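CurM Sulfotransferase (Moorea producta, PDB 4GBM) probably transfers a sulfonate group from the donor PAPS to an intermediate of curacin biosynthesis, and is seen here with the spent donor PAP bound. Local coordinates at residues L162-P166 with Y167-E171; E171-R175 with M176-K180. The protein carries 2 engineered substitutions. All coordinates share one frame; numbering follows the deposited sequence.

How the contacts relate
Strand 158-163 of the central parallel sheet ends at V163, and the chain turns through R164 and H165 into helix 166-175. Contact 1 (162-166 with 167-171) closes that strand-to-helix turn and the first helical turn. From E171, which both contacts share, contact 2 (171-175 with 176-180) takes over, covering the last turn of the helix and its C-terminal cap, from which the chain runs on toward helix 189-208. Both are local, and they follow one another along the chain without nesting or crossing, their centres about 12 Å apart. Both reach A3P: contact 1 through R164, from the turn before the helix, to the ribose; contact 2, from the last helical turn, to the 3'-phosphate.

Contact 1. Residues L162-P166 with Y167-E171; sequences LVRHP and YSVIE. With A3P (adenosine-3'-5'-diphosphate), chain G.
The water between R164 and S168 accepts two hydrogen bonds, from S168 OG at 2.8 Å and from R164 NE at 3.0 Å, and it lies in the plane of the guanidinium. S168 CB sits over one face of that same group, 3.4 Å from R164 NE. With CG anti to the backbone N (chi1 -173°) and the chain extended as far as NE, the arginine runs past V169 CG2 and carries its far end to the nucleotide, where NH1 donates to A3P O2' at 3.0 Å. R42 O and L282 O take further bonds from its NH1 and NH2, and Y221 adds a cation-pi contact.

H165 caps helix 166-175. Its ND1 accepts from Y167 N at 3.0 Å, the N-H meeting the imidazole edge close to the ring plane, while its carbonyl receives V169 N. The two aromatic side chains lie side by side, yet their rings are edge-to-face, planes at 70°: H165 CE1 stands 3.4 Å from Y167 CG, over the tyrosine face near its rim. One residue beyond the V169 bond, I170 N donates to P166 O at 2.9 Å. H165 NE2 reaches E309 O and Y167 OH reaches P311 O, so the last ordered residues of the chain are tied to this helix start, and W286 stacks on the imidazole.

This fits the strand-turn-helix with which sulfotransferases hold the 3'-phosphate side of the nucleotide. An imidazole that accepts at ND1 and meets a carbonyl at NE2 is probably neutral, its proton on NE2, and both bonds would keep the ring from flipping.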
# COMPACT_ATOMS: atom_id res chain seq x y z
N LEU A 162 -4.66 7.22 -0.67
CA LEU A 162 -3.66 7.95 0.11
C LEU A 162 -2.80 8.79 -0.84
O LEU A 162 -2.22 8.25 -1.78
CB LEU A 162 -2.80 6.97 0.90
CG LEU A 162 -1.63 7.53 1.71
CD1 LEU A 162 -2.07 8.49 2.81
CD2 LEU A 162 -0.82 6.38 2.29
N VAL A 163 -2.75 10.09 -0.58
CA VAL A 163 -1.99 11.04 -1.41
C VAL A 163 -0.95 11.79 -0.58
O VAL A 163 -1.15 12.03 0.61
CB VAL A 163 -2.91 12.06 -2.15
CG1 VAL A 163 -3.84 11.35 -3.12
CG2 VAL A 163 -3.72 12.91 -1.18
N ARG A 164 0.17 12.13 -1.21
CA ARG A 164 1.20 12.96 -0.58
C ARG A 164 1.68 13.99 -1.60
O ARG A 164 1.63 13.76 -2.80
CB ARG A 164 2.35 12.09 -0.08
CG ARG A 164 3.38 12.87 0.74
CD ARG A 164 4.44 11.97 1.31
NE ARG A 164 5.32 12.72 2.20
CZ ARG A 164 6.42 12.21 2.75
NH1 ARG A 164 6.79 10.97 2.45
NH2 ARG A 164 7.15 12.95 3.57
N HIS A 165 2.14 15.14 -1.10
CA HIS A 165 2.62 16.22 -1.95
C HIS A 165 3.68 15.69 -2.92
O HIS A 165 4.57 14.94 -2.51
CB HIS A 165 3.21 17.33 -1.10
CG HIS A 165 3.41 18.62 -1.84
ND1 HIS A 165 4.42 18.81 -2.76
CD2 HIS A 165 2.72 19.79 -1.77
CE1 HIS A 165 4.33 20.04 -3.24
NE2 HIS A 165 3.32 20.65 -2.66
N PRO A 166 3.59 16.08 -4.20
CA PRO A 166 4.56 15.56 -5.17
C PRO A 166 6.03 15.88 -4.84
O PRO A 166 6.90 15.06 -5.13
CB PRO A 166 4.13 16.22 -6.50
CG PRO A 166 3.35 17.44 -6.07
CD PRO A 166 2.62 17.00 -4.83
N TYR A 167 6.30 17.04 -4.25
CA TYR A 167 7.70 17.39 -3.92
C TYR A 167 8.27 16.38 -2.93
O TYR A 167 9.42 15.94 -3.07
CB TYR A 167 7.80 18.79 -3.30
CG TYR A 167 7.60 19.98 -4.21
CD1 TYR A 167 7.16 19.84 -5.54
CD2 TYR A 167 7.82 21.26 -3.72
CE1 TYR A 167 6.97 20.97 -6.34
CE2 TYR A 167 7.62 22.39 -4.51
CZ TYR A 167 7.20 22.23 -5.82
OH TYR A 167 7.01 23.34 -6.60
N SER A 168 7.46 16.01 -1.94
CA SER A 168 7.89 15.08 -0.90
C SER A 168 8.12 13.69 -1.48
O SER A 168 9.12 13.04 -1.16
CB SER A 168 6.84 15.02 0.21
OG SER A 168 6.60 16.31 0.75
N VAL A 169 7.20 13.25 -2.33
CA VAL A 169 7.33 11.94 -2.96
C VAL A 169 8.56 11.89 -3.86
O VAL A 169 9.32 10.93 -3.82
CB VAL A 169 6.06 11.56 -3.74
CG1 VAL A 169 6.30 10.32 -4.60
CG2 VAL A 169 4.92 11.30 -2.76
N ILE A 170 8.76 12.95 -4.65
CA ILE A 170 9.88 12.99 -5.59
C ILE A 170 11.23 12.96 -4.85
O ILE A 170 12.11 12.17 -5.20
CB ILE A 170 9.78 14.17 -6.57
CG1 ILE A 170 8.62 13.93 -7.54
CG2 ILE A 170 11.08 14.34 -7.36
CD1 ILE A 170 8.14 15.19 -8.24
N GLU A 171 11.37 13.80 -3.82
CA GLU A 171 12.61 13.85 -3.05
C GLU A 171 12.92 12.48 -2.45
O GLU A 171 14.06 12.02 -2.48
CB GLU A 171 12.50 14.91 -1.95
CG GLU A 171 13.79 15.16 -1.16
CD GLU A 171 14.00 14.18 -0.00
OE1 GLU A 171 13.02 13.60 0.49
OE2 GLU A 171 15.17 14.00 0.41
P1 A3P G . 11.13 8.56 3.57
O1P A3P G . 11.93 8.28 2.32
O2P A3P G . 11.57 7.75 4.76
O3P A3P G . 10.94 10.03 3.83
P2 A3P G . 5.66 4.21 1.75
O4P A3P G . 4.42 4.51 0.98
O5P A3P G . 6.85 3.80 0.93
O6P A3P G . 5.42 3.33 2.94
O5' A3P G . 6.12 5.65 2.34
C5' A3P G . 7.41 5.78 2.95
C4' A3P G . 7.43 7.13 3.62
O4' A3P G . 6.57 7.09 4.76
C3' A3P G . 8.79 7.47 4.20
O3' A3P G . 9.65 8.00 3.18
C2' A3P G . 8.41 8.47 5.28
O2' A3P G . 8.36 9.80 4.75
C1' A3P G . 7.00 8.07 5.70
N9 A3P G . 7.03 7.46 7.06
C8 A3P G . 7.50 6.25 7.41
N7 A3P G . 7.39 6.04 8.75
C5 A3P G . 6.82 7.15 9.26
C6 A3P G . 6.40 7.63 10.60
N6 A3P G . 6.57 6.83 11.69
N1 A3P G . 5.85 8.87 10.69
C2 A3P G . 5.66 9.66 9.61
N3 A3P G . 6.02 9.29 8.36
C4 A3P G . 6.58 8.07 8.15
O HOH W 1 4.57 15.61 2.57

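Contact 2. Residues E171-R175 with M176-K180; sequences ESFVR and MRMQK. With A3P (adenosine-3'-5'-diphosphate), chain G.
Beside the 3'-phosphate pocket, helix 166-175 closes in a Schellman motif that folds R177 and M178 back onto V174 and F173. M178 N donates to F173 O at 3.2 Å, almost straight at 173°, and R177 N reaches V174 O at 3.0 Å from well above the carbonyl plane. R177 makes the reversal in the left-handed helical region, phi 59°.

The turn also sets M178 against F173. The side chains cross at about a right angle, and M178 CB hangs over the middle of the phenyl ring, 3.6 Å from its centroid, a CH-pi contact; SD follows obliquely as a looser Met-aromatic neighbour. A water bridges the same turn, donating to V174 O and accepting from Q179 NE2, while A193 of helix 189-208 packs on both F173 and V174.

In the sulfotransferase fold this helix carries part of the binding site for the 3'-phosphate, and here three bonds converge on A3P O1P. S172 OG donates at 2.6 Å and is itself met by R42 NE; R175 adds NH2 at 2.9 Å and NH1 at 3.1 Å, and NH1 also reaches A3P O3P. The arginine bends at chi3 (38°), which turns its guanidinium back along the helix to E171, whose carboxylate it grips side-on: NE to OE2 and NH1 to OE1, each on the syn side and at 2.9 Å. A leucine in place of R175 would probably leave the E171 carboxylate without its mate and the phosphate short of positive charge. M176 SD lies near R175 NH2, the thioether set obliquely against the guanidinium.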
# COMPACT_ATOMS: atom_id res chain seq x y z
N GLU A 171 11.37 13.80 -3.82
CA GLU A 171 12.61 13.85 -3.05
C GLU A 171 12.92 12.48 -2.45
O GLU A 171 14.06 12.02 -2.48
CB GLU A 171 12.50 14.91 -1.95
CG GLU A 171 13.79 15.16 -1.16
CD GLU A 171 14.00 14.18 -0.00
OE1 GLU A 171 13.02 13.60 0.49
OE2 GLU A 171 15.17 14.00 0.41
N SER A 172 11.88 11.82 -1.92
CA SER A 172 12.06 10.53 -1.28
C SER A 172 12.45 9.45 -2.30
O SER A 172 13.39 8.70 -2.10
CB SER A 172 10.77 10.13 -0.55
OG SER A 172 10.89 8.83 -0.01
N PHE A 173 11.71 9.39 -3.41
CA PHE A 173 11.96 8.40 -4.46
C PHE A 173 13.41 8.48 -4.98
O PHE A 173 14.09 7.45 -5.13
CB PHE A 173 10.94 8.62 -5.59
CG PHE A 173 10.93 7.55 -6.64
CD1 PHE A 173 11.87 7.55 -7.67
CD2 PHE A 173 9.96 6.55 -6.62
CE1 PHE A 173 11.85 6.58 -8.66
CE2 PHE A 173 9.92 5.56 -7.62
CZ PHE A 173 10.88 5.59 -8.64
N VAL A 174 13.88 9.70 -5.23
CA VAL A 174 15.24 9.94 -5.71
C VAL A 174 16.28 9.57 -4.64
O VAL A 174 17.27 8.89 -4.94
CB VAL A 174 15.40 11.40 -6.21
CG1 VAL A 174 16.85 11.74 -6.52
CG2 VAL A 174 14.55 11.62 -7.47
N ARG A 175 16.03 10.00 -3.41
CA ARG A 175 16.92 9.69 -2.28
C ARG A 175 17.10 8.18 -2.09
O ARG A 175 18.21 7.71 -1.78
CB ARG A 175 16.40 10.35 -0.99
CG ARG A 175 17.15 9.95 0.29
CD ARG A 175 16.88 10.89 1.48
NE ARG A 175 15.49 11.35 1.56
CZ ARG A 175 14.47 10.60 1.96
NH1 ARG A 175 13.24 11.11 1.96
NH2 ARG A 175 14.66 9.33 2.34
N MET A 176 16.00 7.44 -2.28
CA MET A 176 15.99 5.99 -2.09
C MET A 176 16.49 5.23 -3.31
O MET A 176 16.58 4.00 -3.29
CB MET A 176 14.59 5.51 -1.67
CG MET A 176 14.13 6.06 -0.32
SD MET A 176 15.25 5.66 1.03
CE MET A 176 15.05 3.88 1.13
N ARG A 177 16.81 5.98 -4.37
CA ARG A 177 17.39 5.43 -5.61
C ARG A 177 16.50 4.38 -6.27
O ARG A 177 16.98 3.33 -6.73
CB ARG A 177 18.80 4.88 -5.35
CG ARG A 177 19.79 5.96 -4.97
CD ARG A 177 21.12 5.40 -4.49
NE ARG A 177 22.14 6.44 -4.48
CZ ARG A 177 22.22 7.43 -3.58
NH1 ARG A 177 21.33 7.53 -2.60
NH2 ARG A 177 23.19 8.32 -3.67
N MET A 178 15.21 4.68 -6.34
CA MET A 178 14.23 3.73 -6.85
C MET A 178 14.04 3.76 -8.37
O MET A 178 13.30 2.93 -8.90
CB MET A 178 12.89 3.95 -6.15
CG MET A 178 12.91 3.55 -4.70
SD MET A 178 11.43 4.06 -3.84
CE MET A 178 10.20 3.01 -4.60
N GLN A 179 14.70 4.68 -9.06
CA GLN A 179 14.53 4.81 -10.52
C GLN A 179 14.71 3.49 -11.31
O GLN A 179 14.05 3.28 -12.33
CB GLN A 179 15.41 5.93 -11.11
CG GLN A 179 16.89 5.87 -10.76
CD GLN A 179 17.25 6.63 -9.48
OE1 GLN A 179 16.41 6.87 -8.61
NE2 GLN A 179 18.52 7.00 -9.37
N LYS A 180 15.58 2.61 -10.81
CA LYS A 180 15.84 1.31 -11.44
C LYS A 180 14.60 0.42 -11.51
O LYS A 180 14.41 -0.33 -12.47
CB LYS A 180 16.97 0.59 -10.71
CG LYS A 180 17.59 -0.58 -11.46
CD LYS A 180 18.63 -1.32 -10.62
CE LYS A 180 17.99 -2.12 -9.49
NZ LYS A 180 19.00 -2.86 -8.69
P1 A3P G . 11.13 8.56 3.57
O1P A3P G . 11.93 8.28 2.32
O2P A3P G . 11.57 7.75 4.76
O3P A3P G . 10.94 10.03 3.83
P2 A3P G . 5.66 4.21 1.75
O4P A3P G . 4.42 4.51 0.98
O5P A3P G . 6.85 3.80 0.93
O6P A3P G . 5.42 3.33 2.94
O5' A3P G . 6.12 5.65 2.34
C5' A3P G . 7.41 5.78 2.95
C4' A3P G . 7.43 7.13 3.62
O4' A3P G . 6.57 7.09 4.76
C3' A3P G . 8.79 7.47 4.20
O3' A3P G . 9.65 8.00 3.18
C2' A3P G . 8.41 8.47 5.28
O2' A3P G . 8.36 9.80 4.75
C1' A3P G . 7.00 8.07 5.70
N9 A3P G . 7.03 7.46 7.06
C8 A3P G . 7.50 6.25 7.41
N7 A3P G . 7.39 6.04 8.75
C5 A3P G . 6.82 7.15 9.26
C6 A3P G . 6.40 7.63 10.60
N6 A3P G . 6.57 6.83 11.69
N1 A3P G . 5.85 8.87 10.69
C2 A3P G . 5.66 9.66 9.61
N3 A3P G . 6.02 9.29 8.36
C4 A3P G . 6.58 8.07 8.15
O HOH W 2 18.54 8.51 -7.23